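Local coordinates for putative Nitroreductase (Desulfovibrio desulfuricans subsp. desulfuricans str. G20, PDB 3E39), which binds flavin mononucleotide and, as a member of the nitroreductase family, probably acts as an FMN-dependent oxidoreductase, at residues Ile81-Leu86 / Pro134-Asp139. Sequence-based numbering, arbitrary orientation.
Sequences IILVFL and PALALD
Phe85 and Leu138 make the closest approach between strand segment 81-86 and segment 134-139: Phe85 CZ stands 3.6 Å from Leu138 CD1, and Phe85 CE2 is 3.9 Å from the same methyl. One branch of the leucine thus meets the far corner of the ring obliquely, the two side chains crossing at about a right angle. Two residues earlier in each segment, Leu83 and Leu136 extend toward each other and touch tip to tip, with Leu83 CD1 3.8 Å from Leu136 CD1. The backbones stay well apart, CA of Leu83 and CA of Leu136 being 11.0 Å from each other, so side chains alone bridge the gap. In Phe85, CG lies anti to the carbonyl carbon (chi1 -52°), which sends the ring out from the strand to Leu138.

The alternation of the strand puts Leu83 and Phe85 on one face of the antiparallel sheet, while Val84 packs on helix 94-114 across the other. On the partner side, helix 129-135 ends in a Schellman motif: Ala137, its C-prime residue, has positive phi (64°); Ala137 N hydrogen-bonds to Pro134 O at 3.0 Å, and Leu138 N to the carbonyl oxygen of the residue before Pro134. Leu136 and Leu138 flank Ala137, and the CA-CB bonds of both point to the strand. Around them, Leu83 also touches Leu65 of helix 61-66, the ring of Phe85 meets that of Phe145, and Leu170 of the second subunit packs on Phe85.

The FMN lies about 11 Å from the side chain of Leu83, so the contact belongs to the hydrophobic layer between sheet and helix end rather than to the flavin pocket. With 114 Å² buried and no hydrogen bond across, van der Waals fit and surrounding packing must set the side-chain rotations.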
# COMPACT_ATOMS: atom_id res chain seq x y z
N ILE A 81 -13.04 -9.91 -10.17
CA ILE A 81 -13.07 -9.07 -8.98
C ILE A 81 -12.36 -9.86 -7.86
O ILE A 81 -12.63 -11.06 -7.67
CB ILE A 81 -14.51 -8.72 -8.58
CG1 ILE A 81 -15.14 -7.82 -9.66
CG2 ILE A 81 -14.54 -7.97 -7.24
CD1 ILE A 81 -16.61 -7.60 -9.55
N ILE A 82 -11.42 -9.22 -7.18
CA ILE A 82 -10.75 -9.83 -6.04
C ILE A 82 -11.22 -9.07 -4.78
O ILE A 82 -11.01 -7.86 -4.63
CB ILE A 82 -9.18 -9.81 -6.16
CG1 ILE A 82 -8.70 -10.64 -7.36
CG2 ILE A 82 -8.51 -10.36 -4.84
CD1 ILE A 82 -7.21 -10.46 -7.66
N LEU A 83 -11.93 -9.78 -3.92
CA LEU A 83 -12.34 -9.22 -2.64
C LEU A 83 -11.21 -9.41 -1.63
O LEU A 83 -10.63 -10.50 -1.52
CB LEU A 83 -13.64 -9.84 -2.16
CG LEU A 83 -14.82 -9.79 -3.12
CD1 LEU A 83 -16.07 -10.43 -2.49
CD2 LEU A 83 -15.10 -8.37 -3.55
N VAL A 84 -10.88 -8.33 -0.93
CA VAL A 84 -9.82 -8.33 0.07
C VAL A 84 -10.41 -8.14 1.47
O VAL A 84 -11.22 -7.24 1.70
CB VAL A 84 -8.84 -7.19 -0.22
CG1 VAL A 84 -7.61 -7.26 0.71
CG2 VAL A 84 -8.44 -7.23 -1.71
N PHE A 85 -9.96 -8.96 2.41
CA PHE A 85 -10.43 -8.92 3.78
C PHE A 85 -9.27 -9.02 4.76
O PHE A 85 -8.14 -9.39 4.40
CB PHE A 85 -11.33 -10.14 4.12
CG PHE A 85 -12.44 -10.37 3.15
CD1 PHE A 85 -12.21 -11.07 1.97
CD2 PHE A 85 -13.73 -9.92 3.42
CE1 PHE A 85 -13.22 -11.27 1.07
CE2 PHE A 85 -14.74 -10.14 2.51
CZ PHE A 85 -14.49 -10.81 1.35
N LEU A 86 -9.53 -8.62 5.99
CA LEU A 86 -8.63 -8.94 7.08
C LEU A 86 -9.34 -10.02 7.91
O LEU A 86 -10.55 -9.95 8.16
CB LEU A 86 -8.32 -7.77 8.00
CG LEU A 86 -7.50 -6.63 7.40
CD1 LEU A 86 -7.53 -5.42 8.26
CD2 LEU A 86 -6.08 -7.11 7.17
N PRO A 134 -22.87 -11.43 4.69
CA PRO A 134 -23.81 -12.55 4.87
C PRO A 134 -24.43 -13.04 3.53
O PRO A 134 -24.62 -14.26 3.36
CB PRO A 134 -24.88 -11.96 5.80
CG PRO A 134 -24.19 -10.90 6.54
CD PRO A 134 -23.21 -10.29 5.56
N ALA A 135 -24.66 -12.12 2.58
CA ALA A 135 -25.22 -12.47 1.26
C ALA A 135 -24.25 -13.35 0.45
O ALA A 135 -24.67 -14.09 -0.45
CB ALA A 135 -25.61 -11.22 0.46
N LEU A 136 -22.95 -13.26 0.77
CA LEU A 136 -21.90 -14.02 0.11
C LEU A 136 -21.49 -15.23 0.97
O LEU A 136 -20.45 -15.86 0.72
CB LEU A 136 -20.67 -13.11 -0.12
CG LEU A 136 -20.81 -11.94 -1.11
CD1 LEU A 136 -19.55 -11.03 -1.02
CD2 LEU A 136 -21.08 -12.50 -2.51
N ALA A 137 -22.29 -15.53 1.98
CA ALA A 137 -22.07 -16.62 2.91
C ALA A 137 -20.80 -16.43 3.73
O ALA A 137 -20.13 -17.39 4.07
CB ALA A 137 -22.07 -17.97 2.20
N LEU A 138 -20.46 -15.17 4.01
CA LEU A 138 -19.27 -14.83 4.82
C LEU A 138 -19.71 -14.24 6.17
O LEU A 138 -20.77 -13.63 6.29
CB LEU A 138 -18.35 -13.87 4.06
CG LEU A 138 -17.83 -14.35 2.71
CD1 LEU A 138 -17.04 -13.25 1.95
CD2 LEU A 138 -16.99 -15.61 2.89
N ASP A 139 -18.87 -14.42 7.17
CA ASP A 139 -19.17 -14.02 8.53
C ASP A 139 -18.46 -12.71 8.88
O ASP A 139 -17.23 -12.68 8.95
CB ASP A 139 -18.68 -15.16 9.44
CG ASP A 139 -19.03 -14.96 10.90
OD1 ASP A 139 -19.76 -14.01 11.24
OD2 ASP A 139 -18.56 -15.81 11.70